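Local structure of putative aldehyde dehydrogenase AldY (Bacillus subtilis, 4DNG) at residues N28-S33 / Y316-D321; N137-L142 / T471-I476; V146-S151 / D216-N221; D269-A274 / D301-K306. The protein probably oxidises aldehydes to carboxylates with NAD(+) as hydride acceptor, and may help protect the cell against stress from ethanol and related compounds. All blocks are in the same frame, centred on the assembly; numbering follows the deposited sequence.

Contact 1. Residues N28-S33 / Y316-D321; sequences NPYDQS and YGDQTD
Tyr30 CA and Asp318 CA, 6.6 Å apart, are the nearest alpha carbons of two irregular loop segments, and no hydrogen bond passes between them. The Tyr30 side chain makes the main reach. CG is anti to the backbone N (chi1 -171°), and the ring reaches across to Gly317 and Asp318. Asp318 CA stands over one face, offset toward the rim, and makes a CH-pi contact at 3.8 Å from the ring centroid, 26° off the normal. The Asp318 side chain crosses the tyrosine at about a right angle, yet its carboxylate stacks almost parallel to the ring. Its CB lies 3.8 Å from Tyr30 CZ.

The loops are shaped by Asx turns: Asp318 OD1 accepts from Thr320 N at 3.2 Å and Thr320 OG1 at 3.1 Å, both from the same face of the carboxylate, within a type I beta turn from Asp318 to Asp321. This holds the rotation of the stacked group. Across the contact, a second Asx turn points Asn28 OD1 back at Tyr30 N, 2.9 Å away. In the aldehyde dehydrogenase fold the contact brings the loop between strands 23-27 and 34-39 against the loop following helix 297-313, and Pro328 packs on both Tyr30 and Gln319.

Asn28 and Gln319 meet tip to tip with their amide planes steeply inclined. Asn28 OD1 and Gln319 OE1, 3.0 Å apart, are both acceptors and form no bond, while Gln319 NE2 is turned to Ala91 O.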
loop_
_atom_site.group_PDB
_atom_site.type_symbol
_atom_site.label_atom_id
_atom_site.label_comp_id
_atom_site.label_asym_id
_atom_site.label_seq_id
_atom_site.Cartn_x
_atom_site.Cartn_y
_atom_site.Cartn_z
ATOM N N ASN A 28 -10.134 34.411 11.789
ATOM C CA ASN A 28 -11.502 33.998 11.732
ATOM C C ASN A 28 -11.946 34.356 10.344
ATOM O O ASN A 28 -11.749 35.464 9.901
ATOM C CB ASN A 28 -12.320 34.737 12.769
ATOM C CG ASN A 28 -13.769 34.352 12.746
ATOM O OD1 ASN A 28 -14.301 34.015 11.715
ATOM N ND2 ASN A 28 -14.410 34.400 13.888
ATOM N N PRO A 29 -12.511 33.388 9.649
ATOM C CA PRO A 29 -12.931 33.536 8.260
ATOM C C PRO A 29 -14.042 34.546 8.038
ATOM O O PRO A 29 -14.083 35.166 6.996
ATOM C CB PRO A 29 -13.400 32.142 7.908
ATOM C CG PRO A 29 -12.549 31.265 8.725
ATOM C CD PRO A 29 -12.278 31.984 9.998
ATOM N N TYR A 30 -14.968 34.644 8.977
ATOM C CA TYR A 30 -16.082 35.550 8.841
ATOM C C TYR A 30 -15.651 36.987 8.768
ATOM O O TYR A 30 -16.117 37.718 7.921
ATOM C CB TYR A 30 -16.987 35.383 10.045
ATOM C CG TYR A 30 -18.311 36.096 9.983
ATOM C CD1 TYR A 30 -19.351 35.602 9.236
ATOM C CD2 TYR A 30 -18.534 37.231 10.716
ATOM C CE1 TYR A 30 -20.569 36.237 9.199
ATOM C CE2 TYR A 30 -19.746 37.870 10.680
ATOM C CZ TYR A 30 -20.756 37.367 9.919
ATOM O OH TYR A 30 -21.961 38.000 9.888
ATOM N N ASP A 31 -14.745 37.404 9.631
ATOM C CA ASP A 31 -14.406 38.801 9.642
ATOM C C ASP A 31 -12.957 39.118 9.408
ATOM O O ASP A 31 -12.597 40.276 9.317
ATOM C CB ASP A 31 -14.866 39.416 10.941
ATOM C CG ASP A 31 -14.338 38.694 12.104
ATOM O OD1 ASP A 31 -13.284 38.082 11.931
ATOM O OD2 ASP A 31 -14.951 38.728 13.178
ATOM N N GLN A 32 -12.119 38.101 9.323
ATOM C CA GLN A 32 -10.705 38.312 9.054
ATOM C C GLN A 32 -9.938 38.763 10.279
ATOM O O GLN A 32 -8.790 39.128 10.191
ATOM C CB GLN A 32 -10.534 39.351 7.972
ATOM C CG GLN A 32 -10.007 38.804 6.672
ATOM C CD GLN A 32 -11.099 38.204 5.839
ATOM O OE1 GLN A 32 -11.150 36.999 5.652
ATOM N NE2 GLN A 32 -11.986 39.042 5.333
ATOM N N SER A 33 -10.598 38.753 11.415
ATOM C CA SER A 33 -9.977 39.106 12.703
ATOM C C SER A 33 -8.930 38.075 13.107
ATOM O O SER A 33 -9.048 36.890 12.784
ATOM C CB SER A 33 -11.019 39.216 13.811
ATOM O OG SER A 33 -11.578 37.943 14.080
ATOM N N TYR A 316 -27.855 31.903 7.134
ATOM C CA TYR A 316 -26.468 32.177 6.791
ATOM C C TYR A 316 -25.901 33.335 7.624
ATOM O O TYR A 316 -26.641 34.214 8.051
ATOM C CB TYR A 316 -26.322 32.420 5.277
ATOM C CG TYR A 316 -26.897 33.730 4.773
ATOM C CD1 TYR A 316 -26.178 34.925 4.893
ATOM C CD2 TYR A 316 -28.144 33.772 4.150
ATOM C CE1 TYR A 316 -26.692 36.123 4.426
ATOM C CE2 TYR A 316 -28.665 34.967 3.674
ATOM C CZ TYR A 316 -27.937 36.139 3.817
ATOM O OH TYR A 316 -28.444 37.335 3.352
ATOM N N GLY A 317 -24.593 33.325 7.872
ATOM C CA GLY A 317 -23.958 34.447 8.560
ATOM C C GLY A 317 -22.849 34.083 9.527
ATOM O O GLY A 317 -21.911 33.365 9.178
ATOM N N ASP A 318 -22.941 34.614 10.743
ATOM C CA ASP A 318 -21.923 34.385 11.757
ATOM C C ASP A 318 -22.024 32.962 12.256
ATOM O O ASP A 318 -23.056 32.536 12.755
ATOM C CB ASP A 318 -22.056 35.366 12.919
ATOM C CG ASP A 318 -20.803 35.432 13.767
ATOM O OD1 ASP A 318 -19.956 34.512 13.664
ATOM O OD2 ASP A 318 -20.663 36.405 14.540
ATOM N N GLN A 319 -20.930 32.239 12.115
ATOM C CA GLN A 319 -20.876 30.803 12.365
ATOM C C GLN A 319 -20.760 30.480 13.860
ATOM O O GLN A 319 -21.063 29.364 14.304
ATOM C CB GLN A 319 -19.667 30.291 11.632
ATOM C CG GLN A 319 -18.694 31.446 11.433
ATOM C CD GLN A 319 -17.335 31.117 11.957
ATOM O OE1 GLN A 319 -16.402 31.905 11.841
ATOM N NE2 GLN A 319 -17.209 29.935 12.539
ATOM N N THR A 320 -20.319 31.464 14.633
ATOM C CA THR A 320 -20.285 31.331 16.078
ATOM C C THR A 320 -21.692 31.400 16.679
ATOM O O THR A 320 -21.879 31.059 17.838
ATOM C CB THR A 320 -19.393 32.396 16.716
ATOM O OG1 THR A 320 -20.041 33.668 16.612
ATOM C CG2 THR A 320 -18.018 32.425 16.014
ATOM N N ASP A 321 -22.670 31.824 15.882
ATOM C CA ASP A 321 -24.084 31.796 16.262
ATOM C C ASP A 321 -24.610 30.358 16.140
ATOM O O ASP A 321 -24.512 29.757 15.065
ATOM C CB ASP A 321 -24.855 32.772 15.357
ATOM C CG ASP A 321 -26.375 32.789 15.602
ATOM O OD1 ASP A 321 -27.002 31.741 15.878
ATOM O OD2 ASP A 321 -26.955 33.879 15.459
#

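Contact 2. Residues N137-L142 / T471-I476; sequences NKIYRL and TKWISI
Asn137, Ile139 and Arg141 share one face of a two-stranded antiparallel pairing with Thr471, Trp473 and Ser475. It belongs to the beta arm through which aldehyde dehydrogenases of this fold associate. The strand axes close to 4.6 Å at an angle of 153°. Lys138 with Ile474 and Tyr140 with Lys472 are the hydrogen-bonded pairs, each joined by two nearly straight N-H...O bonds.

On the face carrying Trp473, the indole CG is anti to the backbone N (chi1 172°), and the ring runs beside Asn137 with both side chains pointing the same way. Asn137 CB sits at the indole edge in its plane, 3.5 Å from Trp473 NE1, and the amide is turned 43° against the ring. Asn137 ND2 is spent on Ser130 OG and Val128 O. Next along, Ile139 slants across both of its neighbours: its CG1 lies 4.0 Å from Trp473 CD1, and its CG2 3.7 Å from Thr471 CG2. Trp473 also packs on Met432 of the second subunit.

On the face of Lys138, Tyr140, Lys472 and Ile474, polar ends bond to that subunit. There its Glu422 forms a salt bridge with Lys138 NZ and a hydrogen bond with Tyr140 OH, while Lys472 NZ is held by Thr433, Ile428 and Ser430 of the second subunit. Beyond this, residues 473-476 pair in parallel with a strand of that chain, so the sheet continues through the dimer interface. Leu142 runs alongside the base of Lys472. Ile474 crosses Tyr140 at about a right angle, its CD1 3.6 Å from Tyr140 CE1, while Lys472 O lies in plane at the edge of the same ring.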
loop_
_atom_site.group_PDB
_atom_site.type_symbol
_atom_site.label_atom_id
_atom_site.label_comp_id
_atom_site.label_asym_id
_atom_site.label_seq_id
_atom_site.Cartn_x
_atom_site.Cartn_y
_atom_site.Cartn_z
ATOM N N ASN A 137 6.010 -21.628 13.285
ATOM C CA ASN A 137 5.792 -20.336 12.645
ATOM C C ASN A 137 4.934 -19.420 13.517
ATOM O O ASN A 137 3.768 -19.712 13.778
ATOM C CB ASN A 137 5.133 -20.516 11.273
ATOM C CG ASN A 137 6.006 -21.289 10.304
ATOM O OD1 ASN A 137 7.192 -21.007 10.159
ATOM N ND2 ASN A 137 5.416 -22.269 9.630
ATOM N N LYS A 138 5.528 -18.315 13.963
ATOM C CA LYS A 138 4.864 -17.354 14.831
ATOM C C LYS A 138 4.790 -15.978 14.199
ATOM O O LYS A 138 5.768 -15.472 13.641
ATOM C CB LYS A 138 5.589 -17.248 16.166
ATOM C CG LYS A 138 5.269 -18.370 17.134
ATOM C CD LYS A 138 5.784 -18.043 18.516
ATOM C CE LYS A 138 7.266 -18.339 18.616
ATOM N NZ LYS A 138 7.667 -18.259 20.058
ATOM N N ILE A 139 3.612 -15.378 14.295
ATOM C CA ILE A 139 3.383 -14.055 13.759
ATOM C C ILE A 139 3.119 -13.100 14.912
ATOM O O ILE A 139 2.314 -13.385 15.800
ATOM C CB ILE A 139 2.236 -14.058 12.733
ATOM C CG1 ILE A 139 2.635 -14.915 11.527
ATOM C CG2 ILE A 139 1.896 -12.638 12.304
ATOM C CD1 ILE A 139 1.468 -15.452 10.728
ATOM N N TYR A 140 3.837 -11.983 14.897
ATOM C CA TYR A 140 3.696 -10.959 15.905
ATOM C C TYR A 140 3.199 -9.681 15.282
ATOM O O TYR A 140 3.471 -9.386 14.110
ATOM C CB TYR A 140 5.028 -10.678 16.571
ATOM C CG TYR A 140 5.620 -11.854 17.274
ATOM C CD1 TYR A 140 6.218 -12.883 16.556
ATOM C CD2 TYR A 140 5.611 -11.933 18.667
ATOM C CE1 TYR A 140 6.775 -13.968 17.200
ATOM C CE2 TYR A 140 6.172 -13.017 19.321
ATOM C CZ TYR A 140 6.752 -14.030 18.576
ATOM O OH TYR A 140 7.310 -15.122 19.197
ATOM N N ARG A 141 2.471 -8.930 16.095
ATOM C CA ARG A 141 1.885 -7.666 15.724
ATOM C C ARG A 141 2.707 -6.619 16.437
ATOM O O ARG A 141 2.642 -6.488 17.665
ATOM C CB ARG A 141 0.438 -7.605 16.204
ATOM C CG ARG A 141 -0.181 -6.212 16.147
ATOM C CD ARG A 141 -0.827 -5.947 14.807
ATOM N NE ARG A 141 -2.021 -6.752 14.600
ATOM C CZ ARG A 141 -2.336 -7.309 13.438
ATOM N NH1 ARG A 141 -1.542 -7.158 12.389
ATOM N NH2 ARG A 141 -3.437 -8.025 13.324
ATOM N N LEU A 142 3.479 -5.878 15.658
ATOM C CA LEU A 142 4.398 -4.889 16.187
ATOM C C LEU A 142 4.035 -3.509 15.646
ATOM O O LEU A 142 3.340 -3.405 14.639
ATOM C CB LEU A 142 5.839 -5.272 15.782
ATOM C CG LEU A 142 6.806 -5.997 16.740
ATOM C CD1 LEU A 142 6.206 -7.206 17.450
ATOM C CD2 LEU A 142 8.057 -6.420 15.981
ATOM N N THR A 471 3.370 -6.768 10.410
ATOM C CA THR A 471 3.271 -8.188 10.696
ATOM C C THR A 471 4.682 -8.753 10.692
ATOM O O THR A 471 5.383 -8.677 9.677
ATOM C CB THR A 471 2.361 -8.875 9.661
ATOM O OG1 THR A 471 1.006 -8.788 10.112
ATOM C CG2 THR A 471 2.725 -10.343 9.457
ATOM N N LYS A 472 5.118 -9.265 11.838
ATOM C CA LYS A 472 6.438 -9.878 11.915
ATOM C C LYS A 472 6.343 -11.402 12.033
ATOM O O LYS A 472 5.639 -11.931 12.901
ATOM C CB LYS A 472 7.279 -9.266 13.054
ATOM C CG LYS A 472 8.623 -9.957 13.325
ATOM C CD LYS A 472 9.691 -9.641 12.294
ATOM C CE LYS A 472 10.887 -10.581 12.391
ATOM N NZ LYS A 472 12.178 -9.964 11.957
ATOM N N TRP A 473 7.077 -12.093 11.161
ATOM C CA TRP A 473 7.046 -13.540 11.095
ATOM C C TRP A 473 8.375 -14.127 11.503
ATOM O O TRP A 473 9.427 -13.707 11.031
ATOM C CB TRP A 473 6.597 -13.985 9.699
ATOM C CG TRP A 473 6.707 -15.469 9.428
ATOM C CD1 TRP A 473 5.984 -16.505 10.026
ATOM C CD2 TRP A 473 7.598 -16.135 8.462
ATOM N NE1 TRP A 473 6.366 -17.727 9.521
ATOM C CE2 TRP A 473 7.328 -17.578 8.581
ATOM C CE3 TRP A 473 8.559 -15.701 7.551
ATOM C CZ2 TRP A 473 7.997 -18.517 7.805
ATOM C CZ3 TRP A 473 9.230 -16.655 6.779
ATOM C CH2 TRP A 473 8.955 -18.031 6.906
ATOM N N ILE A 474 8.336 -15.096 12.411
ATOM C CA ILE A 474 9.544 -15.756 12.884
ATOM C C ILE A 474 9.377 -17.271 12.822
ATOM O O ILE A 474 8.398 -17.801 13.345
ATOM C CB ILE A 474 9.902 -15.306 14.318
ATOM C CG1 ILE A 474 10.022 -13.768 14.373
ATOM C CG2 ILE A 474 11.169 -16.011 14.809
ATOM C CD1 ILE A 474 10.029 -13.194 15.764
ATOM N N SER A 475 10.311 -17.955 12.155
ATOM C CA SER A 475 10.386 -19.425 12.180
ATOM C C SER A 475 11.482 -19.882 13.118
ATOM O O SER A 475 12.624 -19.439 12.980
ATOM C CB SER A 475 10.664 -20.000 10.787
ATOM O OG SER A 475 9.735 -19.503 9.850
ATOM N N ILE A 476 11.139 -20.755 14.066
ATOM C CA ILE A 476 12.149 -21.397 14.928
ATOM C C ILE A 476 12.263 -22.898 14.624
ATOM O O ILE A 476 11.274 -23.544 14.264
ATOM C CB ILE A 476 11.928 -21.144 16.452
ATOM C CG1 ILE A 476 10.953 -22.161 17.072
ATOM C CG2 ILE A 476 11.488 -19.709 16.735
ATOM C CD1 ILE A 476 11.600 -23.372 17.728
#

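Contact 3. Residues V146-S151 / D216-N221; sequences VISSIS and DGMLTN
The Rossmann-like NAD-binding domain supplies both partners here: Ser148 and Ile150 from a strand with parallel neighbours 173-177 and 226-231, and Met218 and Leu219 from the short, weakly bonded helical turn 217-220 that packs over it. One polar bond joins them. Ser148 OG, anti to its backbone N (chi1 -157°), donates to Met218 O at 2.9 Å, in the carbonyl plane and on a lone pair, giving a buried hydroxyl a partner.

Beside that bond the packing is apolar. Ile150 and Met218 slide past each other in opposite directions, with Ile150 CD1 3.8 Å from Met218 CB. The same methyl lies 4.0 Å from Leu219 CD2, the leucine crossing the isoleucine at about a right angle. Phe50 and Leu46 of helix 43-60 pack nearby on Ser148 and Met218 respectively. The side chain of Leu219 is about 6 Å from that of Val235, which by similarity belongs to the NAD(+) site, so the turn probably borders the cofactor region.

Met218 is folded back on itself at chi2 and chi3; the last torsion, -67°, swings CE against the strand, 3.4 Å from Ser149 O.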
loop_
_atom_site.group_PDB
_atom_site.type_symbol
_atom_site.label_atom_id
_atom_site.label_comp_id
_atom_site.label_asym_id
_atom_site.label_seq_id
_atom_site.Cartn_x
_atom_site.Cartn_y
_atom_site.Cartn_z
ATOM N N VAL A 146 7.458 5.437 12.829
ATOM C CA VAL A 146 7.144 6.862 12.890
ATOM C C VAL A 146 6.203 7.244 11.767
ATOM O O VAL A 146 6.497 6.984 10.607
ATOM C CB VAL A 146 8.406 7.730 12.797
ATOM C CG1 VAL A 146 8.025 9.205 12.769
ATOM C CG2 VAL A 146 9.348 7.412 13.953
ATOM N N ILE A 147 5.087 7.879 12.124
ATOM C CA ILE A 147 4.024 8.210 11.179
ATOM C C ILE A 147 4.186 9.687 10.803
ATOM O O ILE A 147 4.346 10.531 11.696
ATOM C CB ILE A 147 2.621 8.027 11.830
ATOM C CG1 ILE A 147 2.455 6.642 12.492
ATOM C CG2 ILE A 147 1.491 8.322 10.844
ATOM C CD1 ILE A 147 2.617 5.456 11.558
ATOM N N SER A 148 4.155 9.980 9.495
ATOM C CA SER A 148 4.031 11.337 8.986
ATOM C C SER A 148 2.575 11.637 8.641
ATOM O O SER A 148 1.970 11.005 7.758
ATOM C CB SER A 148 4.920 11.571 7.775
ATOM O OG SER A 148 5.201 12.955 7.624
ATOM N N SER A 149 2.034 12.635 9.327
ATOM C CA SER A 149 0.601 12.934 9.285
ATOM C C SER A 149 0.352 14.378 8.858
ATOM O O SER A 149 0.938 15.294 9.435
ATOM C CB SER A 149 0.020 12.678 10.667
ATOM O OG SER A 149 -1.298 13.143 10.756
ATOM N N ILE A 150 -0.498 14.559 7.838
ATOM C CA ILE A 150 -0.799 15.860 7.237
ATOM C C ILE A 150 -2.305 16.027 7.090
ATOM O O ILE A 150 -2.980 15.160 6.520
ATOM C CB ILE A 150 -0.184 15.986 5.832
ATOM C CG1 ILE A 150 1.335 15.809 5.885
ATOM C CG2 ILE A 150 -0.578 17.315 5.156
ATOM C CD1 ILE A 150 1.953 15.469 4.546
ATOM N N SER A 151 -2.836 17.137 7.594
ATOM C CA SER A 151 -4.257 17.349 7.538
ATOM C C SER A 151 -4.622 18.665 6.871
ATOM O O SER A 151 -3.811 19.572 6.818
ATOM C CB SER A 151 -4.895 17.176 8.915
ATOM O OG SER A 151 -4.407 18.080 9.868
ATOM N N ASP A 216 8.989 19.543 0.599
ATOM C CA ASP A 216 8.454 18.190 0.692
ATOM C C ASP A 216 8.899 17.473 1.989
ATOM O O ASP A 216 8.598 16.290 2.183
ATOM C CB ASP A 216 8.811 17.381 -0.566
ATOM C CG ASP A 216 8.062 17.862 -1.809
ATOM O OD1 ASP A 216 6.873 18.252 -1.676
ATOM O OD2 ASP A 216 8.668 17.851 -2.918
ATOM N N GLY A 217 9.589 18.199 2.875
ATOM C CA GLY A 217 9.991 17.702 4.207
ATOM C C GLY A 217 9.157 16.635 4.928
ATOM O O GLY A 217 9.716 15.776 5.605
ATOM N N MET A 218 7.826 16.668 4.793
ATOM C CA MET A 218 6.977 15.649 5.403
ATOM C C MET A 218 7.029 14.326 4.618
ATOM O O MET A 218 6.566 13.284 5.107
ATOM C CB MET A 218 5.532 16.156 5.491
ATOM C CG MET A 218 5.323 17.341 6.440
ATOM S SD MET A 218 5.531 16.860 8.165
ATOM C CE MET A 218 4.164 15.773 8.458
ATOM N N LEU A 219 7.629 14.376 3.422
ATOM C CA LEU A 219 7.512 13.330 2.440
ATOM C C LEU A 219 8.825 12.604 2.229
ATOM O O LEU A 219 8.852 11.375 2.089
ATOM C CB LEU A 219 7.039 13.923 1.110
ATOM C CG LEU A 219 5.765 14.789 1.023
ATOM C CD1 LEU A 219 5.366 15.031 -0.437
ATOM C CD2 LEU A 219 4.601 14.187 1.790
ATOM N N THR A 220 9.909 13.370 2.227
ATOM C CA THR A 220 11.237 12.920 1.793
ATOM C C THR A 220 12.086 12.337 2.922
ATOM O O THR A 220 13.051 11.597 2.690
ATOM C CB THR A 220 12.028 14.118 1.236
ATOM O OG1 THR A 220 11.364 14.628 0.074
ATOM C CG2 THR A 220 13.412 13.673 0.826
ATOM N N ASN A 221 11.770 12.721 4.150
ATOM C CA ASN A 221 12.570 12.298 5.254
ATOM C C ASN A 221 12.551 10.773 5.239
ATOM O O ASN A 221 11.469 10.167 5.125
ATOM C CB ASN A 221 12.030 12.870 6.570
ATOM C CG ASN A 221 12.999 12.680 7.722
ATOM O OD1 ASN A 221 13.364 11.559 8.044
ATOM N ND2 ASN A 221 13.420 13.769 8.337
#

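Contact 4. Residues D269-A274 / D301-K306; sequences DRAVDA and DEFVEK
Val272 and Phe303 carry the apolar part of this helix-helix contact. Their side chains slide past each other in opposite directions, and Val272 CG2 comes to 3.6 Å from Phe303 CD2. A chi1 of -176° sets Phe303 CG anti to the backbone N, and the ring extends from there toward the other helix. Further out, Phe303 CE2 reaches the backbone of the other helix, 3.6 Å from Val272 N, and passes Ala271 CB at 4.1 Å. Both branches of the valine are used: while CG2 serves the ring and also rests 3.8 Å from Lys306 CB, CG1 lies against the backbone carbonyl of Lys306. The lysine side chain crosses the valine at about a right angle.

Such packing is a worked case of neighbouring helices on one side of an alpha/beta sheet. Helix 268-281 is the connection of a beta-alpha-beta crossover between the parallel strands 258-262 and 290-296, and helix 297-313 follows the second of them. The segment axes approach to 9.8 Å at 43°, and Val262 of the sheet touches both Ala271 and Phe303. Phe303 also rests on Ile293 and Val295, so its ring is packed between helix 268-281 and the strands.

Charged groups take over at the solvent-exposed side of the contact. Lys306 NZ forms a salt bridge with Glu302 OE2, one turn earlier in its own helix, at 2.7 Å and on the anti side, somewhat out of the carboxylate plane. On the other helix Asp269 OD1 stays 4.6 Å from Lys306 NZ; it is no salt-bridge partner, though its charge could still attract the ammonium group.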
loop_
_atom_site.group_PDB
_atom_site.type_symbol
_atom_site.label_atom_id
_atom_site.label_comp_id
_atom_site.label_asym_id
_atom_site.label_seq_id
_atom_site.Cartn_x
_atom_site.Cartn_y
_atom_site.Cartn_z
ATOM N N ASP A 269 -38.927 12.587 0.596
ATOM C CA ASP A 269 -38.795 13.430 1.782
ATOM C C ASP A 269 -37.572 13.089 2.647
ATOM O O ASP A 269 -36.823 13.977 3.061
ATOM C CB ASP A 269 -40.077 13.379 2.608
ATOM C CG ASP A 269 -40.489 14.740 3.107
ATOM O OD1 ASP A 269 -41.381 15.345 2.471
ATOM O OD2 ASP A 269 -39.904 15.212 4.112
ATOM N N ARG A 270 -37.373 11.802 2.908
ATOM C CA ARG A 270 -36.157 11.321 3.554
ATOM C C ARG A 270 -34.917 11.772 2.765
ATOM O O ARG A 270 -33.960 12.274 3.362
ATOM C CB ARG A 270 -36.213 9.794 3.674
ATOM C CG ARG A 270 -35.294 9.159 4.711
ATOM C CD ARG A 270 -35.810 7.765 5.064
ATOM N NE ARG A 270 -34.786 6.891 5.641
ATOM C CZ ARG A 270 -34.827 6.367 6.866
ATOM N NH1 ARG A 270 -33.838 5.584 7.275
ATOM N NH2 ARG A 270 -35.850 6.613 7.682
ATOM N N ALA A 271 -34.973 11.633 1.432
ATOM C CA ALA A 271 -33.839 11.914 0.522
ATOM C C ALA A 271 -33.486 13.398 0.408
ATOM O O ALA A 271 -32.307 13.761 0.418
ATOM C CB ALA A 271 -34.089 11.327 -0.870
ATOM N N VAL A 272 -34.496 14.251 0.290
ATOM C CA VAL A 272 -34.264 15.689 0.351
ATOM C C VAL A 272 -33.577 16.040 1.673
ATOM O O VAL A 272 -32.514 16.656 1.678
ATOM C CB VAL A 272 -35.573 16.479 0.224
ATOM C CG1 VAL A 272 -35.295 17.977 0.308
ATOM C CG2 VAL A 272 -36.301 16.112 -1.061
ATOM N N ASP A 273 -34.180 15.608 2.781
ATOM C CA ASP A 273 -33.651 15.843 4.130
ATOM C C ASP A 273 -32.203 15.386 4.282
ATOM O O ASP A 273 -31.340 16.176 4.670
ATOM C CB ASP A 273 -34.521 15.160 5.199
ATOM C CG ASP A 273 -35.744 15.979 5.578
ATOM O OD1 ASP A 273 -35.653 17.226 5.617
ATOM O OD2 ASP A 273 -36.798 15.365 5.850
ATOM N N ALA A 274 -31.946 14.118 3.968
ATOM C CA ALA A 274 -30.598 13.569 4.058
ATOM C C ALA A 274 -29.598 14.296 3.145
ATOM O O ALA A 274 -28.420 14.371 3.474
ATOM C CB ALA A 274 -30.608 12.076 3.775
ATOM N N ASP A 301 -38.786 16.074 -10.361
ATOM C CA ASP A 301 -39.429 17.375 -10.179
ATOM C C ASP A 301 -39.888 17.594 -8.737
ATOM O O ASP A 301 -39.770 18.705 -8.211
ATOM C CB ASP A 301 -40.563 17.575 -11.189
ATOM C CG ASP A 301 -40.095 17.405 -12.629
ATOM O OD1 ASP A 301 -39.865 18.420 -13.317
ATOM O OD2 ASP A 301 -39.930 16.252 -13.069
ATOM N N GLU A 302 -40.368 16.526 -8.100
ATOM C CA GLU A 302 -40.710 16.548 -6.675
ATOM C C GLU A 302 -39.494 16.825 -5.785
ATOM O O GLU A 302 -39.584 17.625 -4.843
ATOM C CB GLU A 302 -41.393 15.236 -6.266
ATOM C CG GLU A 302 -41.597 15.047 -4.764
ATOM C CD GLU A 302 -42.410 13.802 -4.410
ATOM O OE1 GLU A 302 -42.895 13.089 -5.323
ATOM O OE2 GLU A 302 -42.581 13.531 -3.203
ATOM N N PHE A 303 -38.370 16.164 -6.079
ATOM C CA PHE A 303 -37.138 16.361 -5.313
ATOM C C PHE A 303 -36.617 17.790 -5.445
ATOM O O PHE A 303 -36.191 18.375 -4.442
ATOM C CB PHE A 303 -36.036 15.364 -5.724
ATOM C CG PHE A 303 -34.768 15.469 -4.896
ATOM C CD1 PHE A 303 -33.805 16.450 -5.175
ATOM C CD2 PHE A 303 -34.533 14.585 -3.838
ATOM C CE1 PHE A 303 -32.644 16.548 -4.416
ATOM C CE2 PHE A 303 -33.373 14.669 -3.080
ATOM C CZ PHE A 303 -32.431 15.653 -3.364
ATOM N N VAL A 304 -36.630 18.334 -6.669
ATOM C CA VAL A 304 -36.084 19.674 -6.907
ATOM C C VAL A 304 -36.841 20.699 -6.091
ATOM O O VAL A 304 -36.242 21.398 -5.282
ATOM C CB VAL A 304 -36.080 20.087 -8.393
ATOM C CG1 VAL A 304 -35.800 21.576 -8.527
ATOM C CG2 VAL A 304 -35.036 19.293 -9.164
ATOM N N GLU A 305 -38.156 20.763 -6.293
ATOM C CA GLU A 305 -39.015 21.704 -5.575
ATOM C C GLU A 305 -38.753 21.688 -4.072
ATOM O O GLU A 305 -38.505 22.734 -3.468
ATOM C CB GLU A 305 -40.491 21.418 -5.858
ATOM C CG GLU A 305 -41.001 22.017 -7.162
ATOM C CD GLU A 305 -41.463 23.467 -7.034
ATOM O OE1 GLU A 305 -40.820 24.257 -6.306
ATOM O OE2 GLU A 305 -42.473 23.823 -7.682
ATOM N N LYS A 306 -38.791 20.492 -3.486
ATOM C CA LYS A 306 -38.564 20.311 -2.053
ATOM C C LYS A 306 -37.157 20.708 -1.615
ATOM O O LYS A 306 -36.995 21.404 -0.605
ATOM C CB LYS A 306 -38.870 18.870 -1.636
ATOM C CG LYS A 306 -40.302 18.674 -1.186
ATOM C CD LYS A 306 -40.764 17.242 -1.360
ATOM C CE LYS A 306 -42.230 17.239 -1.758
ATOM N NZ LYS A 306 -42.731 15.855 -1.932
#

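Contacts 2 and 3 draw on the same long strand, 135-150, at centres 28 Å apart: one end lies in the nucleotide-binding core, where a buried serine and apolar side chains meet a helical turn, while the other runs out into the arm, where backbone bonds dominate and the second subunit packs against the strands. Contact 4, between helices packed on the other mixed sheet, is also largely buried and apolar, but its charges sit at the exposed margin. Contact 1 joins loops and is partly buried, and like contact 4 it has no hydrogen bond between its segments. Its chain span encloses contacts 3 and 4 and alternates with contact 2, whose centre is about 54 Å from its own.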